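Local coordinates for Nitrate/nitrite binding protein NrtA (Synechocystis sp., PDB 2G29), which binds nitrate in the periplasm as the solute-binding component of the NrtABCD ABC transporter, which takes up nitrate and probably also nitrite, at residues 51-56 with 280-285; 101-106 with 113-118; 218-223 with 293-298; 262-267 with 368-373. All blocks are in the same frame, centred on the assembly; numbering follows the deposited sequence.

Overall arrangement
Two five-stranded mixed sheets form the core of this two-domain, type II periplasmic binding protein. Interactions 1, 2 and 4 gather round the sheet containing strands 36-39 and 115-120; interaction 3 starts from a helix of the other sheet's domain and ends in a loop packed on helix 276-284. Interaction 2, local in sequence, is nested within the long loop closed by interaction 1. Interactions 1, 3 and 4 alternate along the chain, so distant parts are tied across one another. Interaction 1 touches both 3 and 4, their centres about 20 and 18 Å away. Interactions 2 and 3 lie on opposite sides of the chain's centre, about 34 Å apart by their centres.

Interaction 1 (51-56 with 280-285); sequences AKEKGF and CQILSK
Methyl CG2 of I282 lies over one face of the E53 carboxylate, offset toward E53 CG, while OE1 at the edge of the group is hydrogen-bonded to the indole NE1 of W288. E53 CD is 4.1 Å from I282 CG2, and the closest touch is one carbon further back, where E53 CG comes within 3.7 Å of I282 CG2. F56, the other flat group, has CA of A51 at its ring edge, in the ring plane, and turns toward helix 253-271 instead of toward I282. The E53 and I282 side chains pass alongside one another, running in opposite senses. With CG2 anti to the backbone N, I282 presents this methyl to E53, whose bend at chi2 (-83°) lays its aliphatic part along it. A long acid suits the place because its CG methylene can meet isoleucine while OE1 reaches the indole N-H of W288. K54 works likewise, its CD lying 4.3 Å from I282 CD1 and its NZ forming a salt bridge with E278. K285 NZ is 4.6 Å from E53 OE2, too far for a contact, though the opposite charges probably attract. Helix 46-53 ends here: K54 leaves the helical conformation, and G55, whose positive phi is easy for glycine, bonds through its N to K52 O at 3.1 Å. The contact thus joins the end of helix 46-53 to helix 276-284, where I282 also packs on I50 and L283 on A46 and I49, while A51 and F56 rest against helix 253-271.

Interaction 2 (101-106 with 113-118); sequences LITMGT and TPMYIL
I102 and M115 cross obliquely, the thioether SD of M115 lying 4.0 Å from I102 CD1 and at a similar distance from its CG2. Both branches of the isoleucine are in use, since CG2, anti to the backbone N, also reaches T113 CB at 3.9 Å; there the I102 and T113 side chains run alongside each other in the same sense. A flexible methionine and two beta-branched residues suit this largely buried junction between helix 97-104 and strand 115-120. T103 adds the polar grip. Its OG1 sits beside the backbone N (chi1 -68°), accepts a hydrogen bond from M115 N at 2.9 Å and also bonds P99 O one turn back, so the hydroxyl ties the strand's start to the helix. The second bond runs from T113 N to I102 O at 2.9 Å. T103 CA approaches T113 O at 3.2 Å in a CA-H...O contact. Helix 97-104 is thereby fastened to strand 115-120, the outermost strand, antiparallel to 240-245; I102 and M115 both pack on L80 of helix 73-82, whose first residue, W73, binds nitrate.

Interaction 3 (218-223 with 293-298); sequences TVNQGV and FEDIID
The amide of N220 lies alongside the carboxylate of D295, the side chains running in opposite senses and the planes 35° apart. N220 belongs to the last turn of helix 214-221, which closes in a Schellman motif: G222, with the positive phi that glycine accepts readily, bonds through its N to V219 O, and V223 N bonds to T218 O. Across the contact, N220 ND2 donates to D295 OD1 at 3.1 Å. The bond is nearly straight, 173° at the hydrogen; it leaves in the amide plane and meets the oxygen nearly along its C-O axis. In N220, CG is anti to the carbonyl carbon (chi1 -72°), which carries the amide toward the loop. Asparagine suits the place as a short donor on the exposed helix end, and aspartate suits the buried side because several donors serve its oxygens: OD2 is hydrogen-bonded to Q217 NE2, one turn earlier in the helix. One water donates to D295 OD2 at 2.7 Å and to Q221 OE1 at 3.0 Å, so N220 and Q221 are both engaged. The loop turns on F293 O, which accepts from both I296 N and I297 N. It packs on helix 276-284 through F293 and I296, and so connects that helix with the helix that follows strand 207-211, whose last residue, G211, binds nitrate. A second water accepts from N220 ND2 at 3.3 Å and donates to E294 O at 2.6 Å and to D298 OD2 at 3.0 Å.

Interaction 4 (262-267 with 368-373); sequences AVMEAQ and REAAQA
Two helices meet here by apolar packing, a methionine of helix 253-271 reaching onto the small alanine surface of helix 364-373. M264 does all the touching from its side. Its methyl CE lies 3.6 Å from A370 CB, and its SD is 3.9 Å from the same A370 CB, so the end of the thioether rests alongside this one methyl group. The neighbouring residue completes the surface: SD stands 3.9 Å from A371 N and 4.4 Å from A371 CB, which means that the sulfur also lies against the helix backbone. Alanine suits both positions because a single methyl lets the end of M264 come down close to the main chain. The reach comes from the methionine: chi2 and chi3 are both 179°, stretching the chain beyond CG to full length, and this long unbranched side chain spans a CA separation of 7.9 Å between M264 and A371. No hydrogen bond crosses the contact, and all three residues are buried, consistent with a join made by apolar packing. Around it, A370 also touches L260 and M261, one turn earlier in helix 253-271, and L374 packs on M264 just after helix 364-373. V376 and I381 cover A371, while V263 and A266 of the long helix face helix 46-53 and A262 packs on helix 56-59, placing helix 253-271 between those short helices and helix 364-373.

Interaction 1 (51-56 with 280-285)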
loop_
_atom_site.group_PDB
_atom_site.type_symbol
_atom_site.label_atom_id
_atom_site.label_comp_id
_atom_site.label_asym_id
_atom_site.label_seq_id
_atom_site.Cartn_x
_atom_site.Cartn_y
_atom_site.Cartn_z
ATOM N N ALA A 51 -8.340 -14.920 -3.517
ATOM C CA ALA A 51 -8.464 -15.460 -4.875
ATOM C C ALA A 51 -8.023 -16.932 -4.897
ATOM O O ALA A 51 -8.524 -17.718 -5.698
ATOM C CB ALA A 51 -7.640 -14.652 -5.854
ATOM N N LYS A 52 -7.082 -17.307 -4.039
ATOM C CA LYS A 52 -6.650 -18.706 -3.968
ATOM C C LYS A 52 -7.639 -19.483 -3.078
ATOM O O LYS A 52 -8.241 -20.464 -3.520
ATOM C CB LYS A 52 -5.231 -18.815 -3.376
ATOM C CG LYS A 52 -4.663 -20.249 -3.337
ATOM C CD LYS A 52 -4.422 -20.767 -4.745
ATOM C CE LYS A 52 -3.735 -22.117 -4.734
ATOM N NZ LYS A 52 -3.413 -22.558 -6.133
ATOM N N GLU A 53 -7.834 -19.033 -1.842
ATOM C CA GLU A 53 -8.714 -19.744 -0.906
ATOM C C GLU A 53 -10.159 -19.957 -1.345
ATOM O O GLU A 53 -10.761 -20.985 -1.003
ATOM C CB GLU A 53 -8.715 -19.027 0.447
ATOM C CG GLU A 53 -7.443 -19.215 1.269
ATOM C CD GLU A 53 -7.422 -20.523 2.068
ATOM O OE1 GLU A 53 -6.416 -20.781 2.742
ATOM O OE2 GLU A 53 -8.409 -21.285 2.026
ATOM N N LYS A 54 -10.723 -19.002 -2.082
ATOM C CA LYS A 54 -12.117 -19.114 -2.506
ATOM C C LYS A 54 -12.248 -19.560 -3.947
ATOM O O LYS A 54 -13.335 -19.467 -4.533
ATOM C CB LYS A 54 -12.886 -17.806 -2.272
ATOM C CG LYS A 54 -12.839 -17.293 -0.834
ATOM C CD LYS A 54 -13.374 -18.293 0.176
ATOM C CE LYS A 54 -14.859 -18.525 -0.035
ATOM N NZ LYS A 54 -15.488 -19.460 0.977
ATOM N N GLY A 55 -11.134 -20.033 -4.506
ATOM C CA GLY A 55 -11.100 -20.582 -5.860
ATOM C C GLY A 55 -11.269 -19.644 -7.046
ATOM O O GLY A 55 -11.601 -20.081 -8.149
ATOM N N PHE A 56 -11.041 -18.352 -6.854
ATOM C CA PHE A 56 -11.200 -17.445 -7.984
ATOM C C PHE A 56 -10.139 -17.678 -9.080
ATOM O O PHE A 56 -10.456 -17.606 -10.278
ATOM C CB PHE A 56 -11.202 -16.002 -7.494
ATOM C CG PHE A 56 -12.446 -15.628 -6.725
ATOM C CD1 PHE A 56 -12.393 -15.337 -5.366
ATOM C CD2 PHE A 56 -13.678 -15.579 -7.368
ATOM C CE1 PHE A 56 -13.538 -15.005 -4.657
ATOM C CE2 PHE A 56 -14.829 -15.250 -6.670
ATOM C CZ PHE A 56 -14.762 -14.959 -5.305
ATOM N N CYS A 280 -11.118 -12.483 7.621
ATOM C CA CYS A 280 -10.167 -12.389 8.701
ATOM C C CYS A 280 -9.837 -13.741 9.327
ATOM O O CYS A 280 -8.712 -13.949 9.800
ATOM C CB CYS A 280 -10.663 -11.381 9.731
ATOM S SG CYS A 280 -10.631 -9.663 9.055
ATOM N N GLN A 281 -10.801 -14.661 9.369
ATOM C CA GLN A 281 -10.467 -16.004 9.884
ATOM C C GLN A 281 -9.416 -16.646 8.974
ATOM O O GLN A 281 -8.476 -17.290 9.434
ATOM C CB GLN A 281 -11.676 -16.921 9.888
ATOM C CG GLN A 281 -12.742 -16.524 10.866
ATOM C CD GLN A 281 -13.932 -17.460 10.744
ATOM O OE1 GLN A 281 -14.359 -17.781 9.636
ATOM N NE2 GLN A 281 -14.461 -17.912 11.878
ATOM N N ILE A 282 -9.595 -16.469 7.665
ATOM C CA ILE A 282 -8.667 -17.000 6.685
ATOM C C ILE A 282 -7.301 -16.343 6.843
ATOM O O ILE A 282 -6.301 -17.041 6.964
ATOM C CB ILE A 282 -9.201 -16.775 5.250
ATOM C CG1 ILE A 282 -10.445 -17.645 4.998
ATOM C CG2 ILE A 282 -8.142 -17.167 4.219
ATOM C CD1 ILE A 282 -11.201 -17.287 3.691
ATOM N N LEU A 283 -7.262 -15.009 6.899
ATOM C CA LEU A 283 -5.968 -14.344 7.032
ATOM C C LEU A 283 -5.234 -14.711 8.328
ATOM O O LEU A 283 -4.004 -14.775 8.372
ATOM C CB LEU A 283 -6.161 -12.829 6.971
ATOM C CG LEU A 283 -6.810 -12.324 5.669
ATOM C CD1 LEU A 283 -6.999 -10.822 5.721
ATOM C CD2 LEU A 283 -5.960 -12.737 4.452
ATOM N N SER A 284 -5.997 -14.963 9.386
ATOM C CA SER A 284 -5.416 -15.270 10.676
ATOM C C SER A 284 -4.664 -16.599 10.765
ATOM O O SER A 284 -3.744 -16.740 11.557
ATOM C CB SER A 284 -6.536 -15.219 11.739
ATOM O OG SER A 284 -6.048 -15.598 13.017
ATOM N N LYS A 285 -5.068 -17.546 9.925
ATOM C CA LYS A 285 -4.519 -18.897 9.933
ATOM C C LYS A 285 -3.018 -18.969 9.773
ATOM O O LYS A 285 -2.378 -18.099 9.164
ATOM C CB LYS A 285 -5.178 -19.758 8.830
ATOM C CG LYS A 285 -6.702 -19.813 8.892
ATOM C CD LYS A 285 -7.306 -20.669 7.768
ATOM C CE LYS A 285 -8.837 -20.487 7.698
ATOM N NZ LYS A 285 -9.464 -21.183 6.514
#

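Interaction 2 (101-106 with 113-118)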
loop_
_atom_site.group_PDB
_atom_site.type_symbol
_atom_site.label_atom_id
_atom_site.label_comp_id
_atom_site.label_asym_id
_atom_site.label_seq_id
_atom_site.Cartn_x
_atom_site.Cartn_y
_atom_site.Cartn_z
ATOM N N LEU A 101 9.828 2.333 -9.333
ATOM C CA LEU A 101 11.240 2.368 -8.942
ATOM C C LEU A 101 12.015 1.166 -9.503
ATOM O O LEU A 101 13.196 1.252 -9.803
ATOM C CB LEU A 101 11.339 2.428 -7.428
ATOM C CG LEU A 101 10.645 3.654 -6.792
ATOM C CD1 LEU A 101 10.498 3.425 -5.310
ATOM C CD2 LEU A 101 11.436 4.946 -7.041
ATOM N N ILE A 102 11.342 0.034 -9.637
ATOM C CA ILE A 102 11.980 -1.159 -10.182
ATOM C C ILE A 102 12.112 -1.046 -11.719
ATOM O O ILE A 102 13.142 -1.418 -12.298
ATOM C CB ILE A 102 11.188 -2.432 -9.793
ATOM C CG1 ILE A 102 11.276 -2.623 -8.277
ATOM C CG2 ILE A 102 11.757 -3.640 -10.534
ATOM C CD1 ILE A 102 10.307 -3.717 -7.737
ATOM N N THR A 103 11.083 -0.550 -12.393
ATOM C CA THR A 103 11.140 -0.379 -13.857
ATOM C C THR A 103 12.231 0.640 -14.195
ATOM O O THR A 103 13.045 0.430 -15.107
ATOM C CB THR A 103 9.817 0.179 -14.398
ATOM O OG1 THR A 103 8.772 -0.806 -14.239
ATOM C CG2 THR A 103 9.950 0.561 -15.835
ATOM N N MET A 104 12.243 1.751 -13.460
ATOM C CA MET A 104 13.238 2.807 -13.754
ATOM C C MET A 104 14.621 2.333 -13.379
ATOM O O MET A 104 15.583 2.607 -14.127
ATOM C CB MET A 104 12.887 4.085 -12.997
ATOM C CG MET A 104 11.581 4.649 -13.474
ATOM S SD MET A 104 10.948 6.110 -12.536
ATOM C CE MET A 104 11.982 7.376 -13.305
ATOM N N GLY A 105 14.721 1.649 -12.232
ATOM C CA GLY A 105 15.987 1.067 -11.824
ATOM C C GLY A 105 16.586 1.598 -10.537
ATOM O O GLY A 105 17.556 1.027 -10.036
ATOM N N THR A 106 16.017 2.661 -9.983
ATOM C CA THR A 106 16.600 3.271 -8.795
ATOM C C THR A 106 16.825 2.349 -7.611
ATOM O O THR A 106 17.788 2.541 -6.888
ATOM C CB THR A 106 15.749 4.459 -8.343
ATOM O OG1 THR A 106 16.276 5.052 -7.150
ATOM C CG2 THR A 106 14.417 4.036 -8.092
ATOM N N THR A 113 13.987 -3.484 -14.220
ATOM C CA THR A 113 13.167 -4.631 -14.643
ATOM C C THR A 113 11.774 -4.049 -14.891
ATOM O O THR A 113 11.103 -3.595 -13.968
ATOM C CB THR A 113 13.183 -5.676 -13.486
ATOM O OG1 THR A 113 14.552 -6.054 -13.204
ATOM C CG2 THR A 113 12.359 -6.911 -13.846
ATOM N N PRO A 114 11.305 -4.103 -16.137
ATOM C CA PRO A 114 9.989 -3.494 -16.377
ATOM C C PRO A 114 8.804 -4.185 -15.767
ATOM O O PRO A 114 8.731 -5.423 -15.738
ATOM C CB PRO A 114 9.934 -3.344 -17.898
ATOM C CG PRO A 114 10.841 -4.519 -18.392
ATOM C CD PRO A 114 11.949 -4.621 -17.355
ATOM N N MET A 115 7.897 -3.369 -15.242
ATOM C CA MET A 115 6.691 -3.883 -14.594
ATOM C C MET A 115 5.453 -3.127 -15.038
ATOM O O MET A 115 5.543 -2.045 -15.616
ATOM C CB MET A 115 6.824 -3.748 -13.055
ATOM C CG MET A 115 7.847 -4.669 -12.436
ATOM S SD MET A 115 7.768 -4.707 -10.636
ATOM C CE MET A 115 6.130 -5.561 -10.415
ATOM N N TYR A 116 4.291 -3.719 -14.759
ATOM C CA TYR A 116 3.010 -3.066 -15.017
ATOM C C TYR A 116 2.181 -3.081 -13.734
ATOM O O TYR A 116 2.357 -3.944 -12.887
ATOM C CB TYR A 116 2.166 -3.841 -16.026
ATOM C CG TYR A 116 2.661 -3.916 -17.422
ATOM C CD1 TYR A 116 3.109 -2.781 -18.086
ATOM C CD2 TYR A 116 2.654 -5.129 -18.097
ATOM C CE1 TYR A 116 3.563 -2.861 -19.412
ATOM C CE2 TYR A 116 3.072 -5.212 -19.411
ATOM C CZ TYR A 116 3.535 -4.076 -20.054
ATOM O OH TYR A 116 4.008 -4.120 -21.352
ATOM N N ILE A 117 1.284 -2.106 -13.613
ATOM C CA ILE A 117 0.314 -2.123 -12.525
ATOM C C ILE A 117 -1.007 -2.470 -13.232
ATOM O O ILE A 117 -1.477 -1.765 -14.142
ATOM C CB ILE A 117 0.227 -0.777 -11.799
ATOM C CG1 ILE A 117 1.458 -0.604 -10.924
ATOM C CG2 ILE A 117 -1.083 -0.710 -10.982
ATOM C CD1 ILE A 117 1.474 0.794 -10.235
ATOM N N LEU A 118 -1.586 -3.586 -12.800
ATOM C CA LEU A 118 -2.847 -4.085 -13.393
ATOM C C LEU A 118 -4.080 -3.627 -12.639
ATOM O O LEU A 118 -5.161 -3.541 -13.223
ATOM C CB LEU A 118 -2.852 -5.609 -13.435
ATOM C CG LEU A 118 -1.654 -6.215 -14.179
ATOM C CD1 LEU A 118 -1.797 -7.753 -14.136
ATOM C CD2 LEU A 118 -1.561 -5.701 -15.594
#

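Interaction 3 (218-223 with 293-298)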
loop_
_atom_site.group_PDB
_atom_site.type_symbol
_atom_site.label_atom_id
_atom_site.label_comp_id
_atom_site.label_asym_id
_atom_site.label_seq_id
_atom_site.Cartn_x
_atom_site.Cartn_y
_atom_site.Cartn_z
ATOM N N THR A 218 -0.260 -3.278 17.584
ATOM C CA THR A 218 0.548 -2.404 18.443
ATOM C C THR A 218 -0.280 -1.948 19.651
ATOM O O THR A 218 0.214 -1.968 20.803
ATOM C CB THR A 218 0.990 -1.160 17.653
ATOM O OG1 THR A 218 1.872 -1.547 16.585
ATOM C CG2 THR A 218 1.727 -0.196 18.548
ATOM N N VAL A 219 -1.520 -1.524 19.362
ATOM C CA VAL A 219 -2.443 -1.062 20.401
ATOM C C VAL A 219 -2.813 -2.208 21.343
ATOM O O VAL A 219 -2.718 -2.088 22.582
ATOM C CB VAL A 219 -3.713 -0.478 19.749
ATOM C CG1 VAL A 219 -4.816 -0.256 20.808
ATOM C CG2 VAL A 219 -3.393 0.860 19.066
ATOM N N ASN A 220 -3.193 -3.342 20.773
ATOM C CA ASN A 220 -3.601 -4.445 21.616
ATOM C C ASN A 220 -2.491 -5.009 22.480
ATOM O O ASN A 220 -2.772 -5.484 23.585
ATOM C CB ASN A 220 -4.260 -5.567 20.780
ATOM C CG ASN A 220 -5.649 -5.188 20.257
ATOM O OD1 ASN A 220 -6.268 -4.284 20.762
ATOM N ND2 ASN A 220 -6.132 -5.903 19.237
ATOM N N GLN A 221 -1.254 -4.964 21.995
ATOM C CA GLN A 221 -0.146 -5.446 22.805
ATOM C C GLN A 221 0.329 -4.386 23.800
ATOM O O GLN A 221 1.144 -4.674 24.674
ATOM C CB GLN A 221 1.014 -5.926 21.904
ATOM C CG GLN A 221 0.655 -7.207 21.173
ATOM C CD GLN A 221 1.815 -7.904 20.490
ATOM O OE1 GLN A 221 1.607 -8.823 19.690
ATOM N NE2 GLN A 221 3.026 -7.493 20.796
ATOM N N GLY A 222 -0.184 -3.161 23.655
ATOM C CA GLY A 222 0.189 -2.079 24.552
ATOM C C GLY A 222 1.603 -1.584 24.391
ATOM O O GLY A 222 2.182 -1.060 25.344
ATOM N N VAL A 223 2.165 -1.732 23.197
ATOM C CA VAL A 223 3.552 -1.322 22.990
ATOM C C VAL A 223 3.685 -0.020 22.236
ATOM O O VAL A 223 4.788 0.374 21.848
ATOM C CB VAL A 223 4.382 -2.429 22.276
ATOM C CG1 VAL A 223 4.393 -3.675 23.171
ATOM C CG2 VAL A 223 3.782 -2.761 20.915
ATOM N N PHE A 293 -6.891 -13.292 15.359
ATOM C CA PHE A 293 -8.083 -12.747 14.691
ATOM C C PHE A 293 -8.430 -11.345 15.238
ATOM O O PHE A 293 -8.806 -10.430 14.485
ATOM C CB PHE A 293 -9.253 -13.730 14.945
ATOM C CG PHE A 293 -10.559 -13.325 14.329
ATOM C CD1 PHE A 293 -10.827 -13.586 12.983
ATOM C CD2 PHE A 293 -11.547 -12.698 15.111
ATOM C CE1 PHE A 293 -12.074 -13.230 12.413
ATOM C CE2 PHE A 293 -12.784 -12.339 14.555
ATOM C CZ PHE A 293 -13.044 -12.609 13.188
ATOM N N GLU A 294 -8.257 -11.182 16.555
ATOM C CA GLU A 294 -8.538 -9.923 17.235
ATOM C C GLU A 294 -7.715 -8.714 16.777
ATOM O O GLU A 294 -8.114 -7.580 16.990
ATOM C CB GLU A 294 -8.360 -10.090 18.751
ATOM C CG GLU A 294 -9.503 -10.870 19.441
ATOM C CD GLU A 294 -9.494 -12.354 19.171
ATOM O OE1 GLU A 294 -10.560 -12.977 19.403
ATOM O OE2 GLU A 294 -8.458 -12.935 18.759
ATOM N N ASP A 295 -6.570 -8.973 16.177
ATOM C CA ASP A 295 -5.730 -7.889 15.686
ATOM C C ASP A 295 -6.116 -7.517 14.262
ATOM O O ASP A 295 -5.596 -6.529 13.711
ATOM C CB ASP A 295 -4.256 -8.299 15.677
ATOM C CG ASP A 295 -3.704 -8.536 17.069
ATOM O OD1 ASP A 295 -4.276 -8.024 18.043
ATOM O OD2 ASP A 295 -2.689 -9.223 17.190
ATOM N N ILE A 296 -7.026 -8.274 13.652
ATOM C CA ILE A 296 -7.411 -8.021 12.274
ATOM C C ILE A 296 -8.862 -7.560 12.089
ATOM O O ILE A 296 -9.135 -6.604 11.355
ATOM C CB ILE A 296 -7.254 -9.307 11.405
ATOM C CG1 ILE A 296 -5.948 -10.036 11.742
ATOM C CG2 ILE A 296 -7.273 -8.958 9.898
ATOM C CD1 ILE A 296 -5.774 -11.328 10.930
ATOM N N ILE A 297 -9.789 -8.252 12.756
ATOM C CA ILE A 297 -11.210 -7.987 12.521
ATOM C C ILE A 297 -11.734 -6.585 12.749
ATOM O O ILE A 297 -12.437 -6.044 11.879
ATOM C CB ILE A 297 -12.071 -9.017 13.313
ATOM C CG1 ILE A 297 -13.552 -8.921 12.900
ATOM C CG2 ILE A 297 -11.960 -8.756 14.806
ATOM C CD1 ILE A 297 -13.806 -9.256 11.460
ATOM N N ASP A 298 -11.393 -5.962 13.881
ATOM C CA ASP A 298 -11.979 -4.650 14.119
ATOM C C ASP A 298 -11.681 -3.621 13.027
ATOM O O ASP A 298 -12.585 -2.917 12.586
ATOM C CB ASP A 298 -11.564 -4.103 15.479
ATOM C CG ASP A 298 -12.274 -4.813 16.622
ATOM O OD1 ASP A 298 -13.272 -5.535 16.357
ATOM O OD2 ASP A 298 -11.846 -4.644 17.784
HETATM O O HOH W 1 -9.387 -6.141 18.788
HETATM O O HOH W 2 -1.254 -9.627 19.404
#

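Interaction 4 (262-267 with 368-373)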
loop_
_atom_site.group_PDB
_atom_site.type_symbol
_atom_site.label_atom_id
_atom_site.label_comp_id
_atom_site.label_asym_id
_atom_site.label_seq_id
_atom_site.Cartn_x
_atom_site.Cartn_y
_atom_site.Cartn_z
ATOM N N ALA A 262 -9.730 -12.769 -11.722
ATOM C CA ALA A 262 -9.805 -13.491 -10.453
ATOM C C ALA A 262 -9.577 -12.531 -9.292
ATOM O O ALA A 262 -10.293 -12.583 -8.287
ATOM C CB ALA A 262 -8.778 -14.592 -10.413
ATOM N N VAL A 263 -8.599 -11.633 -9.440
ATOM C CA VAL A 263 -8.335 -10.662 -8.368
ATOM C C VAL A 263 -9.515 -9.684 -8.176
ATOM O O VAL A 263 -9.866 -9.327 -7.060
ATOM C CB VAL A 263 -7.019 -9.887 -8.659
ATOM C CG1 VAL A 263 -6.867 -8.673 -7.718
ATOM C CG2 VAL A 263 -5.813 -10.831 -8.438
ATOM N N MET A 264 -10.139 -9.243 -9.262
ATOM C CA MET A 264 -11.283 -8.353 -9.162
ATOM C C MET A 264 -12.455 -9.021 -8.428
ATOM O O MET A 264 -13.128 -8.393 -7.598
ATOM C CB MET A 264 -11.767 -7.978 -10.551
ATOM C CG MET A 264 -10.893 -7.012 -11.248
ATOM S SD MET A 264 -11.553 -6.664 -12.900
ATOM C CE MET A 264 -10.384 -5.561 -13.359
ATOM N N GLU A 265 -12.728 -10.282 -8.760
ATOM C CA GLU A 265 -13.825 -10.956 -8.067
ATOM C C GLU A 265 -13.455 -11.130 -6.598
ATOM O O GLU A 265 -14.299 -10.976 -5.744
ATOM C CB GLU A 265 -14.118 -12.314 -8.691
ATOM C CG GLU A 265 -14.803 -12.224 -10.056
ATOM C CD GLU A 265 -15.908 -13.251 -10.174
ATOM O OE1 GLU A 265 -15.603 -14.455 -10.107
ATOM O OE2 GLU A 265 -17.082 -12.850 -10.318
ATOM N N ALA A 266 -12.186 -11.416 -6.309
ATOM C CA ALA A 266 -11.798 -11.567 -4.907
ATOM C C ALA A 266 -11.936 -10.232 -4.199
ATOM O O ALA A 266 -12.298 -10.174 -3.008
ATOM C CB ALA A 266 -10.367 -12.092 -4.799
ATOM N N GLN A 267 -11.629 -9.133 -4.893
ATOM C CA GLN A 267 -11.792 -7.811 -4.290
ATOM C C GLN A 267 -13.255 -7.525 -3.932
ATOM O O GLN A 267 -13.546 -6.976 -2.885
ATOM C CB GLN A 267 -11.288 -6.715 -5.228
ATOM C CG GLN A 267 -9.770 -6.611 -5.285
ATOM C CD GLN A 267 -9.327 -5.543 -6.261
ATOM O OE1 GLN A 267 -9.670 -5.598 -7.439
ATOM N NE2 GLN A 267 -8.557 -4.561 -5.772
ATOM N N ARG A 368 -9.783 -2.032 -17.441
ATOM C CA ARG A 368 -11.085 -1.820 -18.094
ATOM C C ARG A 368 -11.491 -3.014 -18.947
ATOM O O ARG A 368 -12.685 -3.353 -18.983
ATOM C CB ARG A 368 -11.066 -0.543 -18.944
ATOM C CG ARG A 368 -11.154 0.739 -18.115
ATOM C CD ARG A 368 -11.244 1.978 -19.040
ATOM N NE ARG A 368 -9.959 2.324 -19.634
ATOM C CZ ARG A 368 -9.709 2.356 -20.936
ATOM N NH1 ARG A 368 -10.672 2.060 -21.822
ATOM N NH2 ARG A 368 -8.488 2.650 -21.369
ATOM N N GLU A 369 -10.540 -3.655 -19.627
ATOM C CA GLU A 369 -10.907 -4.818 -20.448
ATOM C C GLU A 369 -11.408 -5.947 -19.570
ATOM O O GLU A 369 -12.408 -6.605 -19.897
ATOM C CB GLU A 369 -9.718 -5.264 -21.294
ATOM C CG GLU A 369 -9.495 -4.279 -22.454
ATOM C CD GLU A 369 -8.102 -4.306 -23.035
ATOM O OE1 GLU A 369 -7.387 -5.318 -22.849
ATOM O OE2 GLU A 369 -7.725 -3.302 -23.697
ATOM N N ALA A 370 -10.765 -6.160 -18.426
ATOM C CA ALA A 370 -11.208 -7.217 -17.530
ATOM C C ALA A 370 -12.546 -6.889 -16.891
ATOM O O ALA A 370 -13.393 -7.773 -16.739
ATOM C CB ALA A 370 -10.136 -7.442 -16.449
ATOM N N ALA A 371 -12.756 -5.644 -16.483
ATOM C CA ALA A 371 -14.029 -5.287 -15.849
ATOM C C ALA A 371 -15.183 -5.406 -16.853
ATOM O O ALA A 371 -16.316 -5.766 -16.480
ATOM C CB ALA A 371 -13.970 -3.871 -15.272
ATOM N N GLN A 372 -14.896 -5.104 -18.116
ATOM C CA GLN A 372 -15.916 -5.201 -19.165
ATOM C C GLN A 372 -16.285 -6.665 -19.368
ATOM O O GLN A 372 -17.471 -7.013 -19.495
ATOM C CB GLN A 372 -15.394 -4.626 -20.484
ATOM C CG GLN A 372 -15.283 -3.124 -20.486
ATOM C CD GLN A 372 -14.268 -2.603 -21.504
ATOM O OE1 GLN A 372 -14.447 -2.732 -22.701
ATOM N NE2 GLN A 372 -13.181 -2.028 -21.006
ATOM N N ALA A 373 -15.278 -7.526 -19.419
ATOM C CA ALA A 373 -15.508 -8.959 -19.592
ATOM C C ALA A 373 -16.424 -9.448 -18.457
ATOM O O ALA A 373 -17.344 -10.227 -18.683
ATOM C CB ALA A 373 -14.202 -9.696 -19.579
#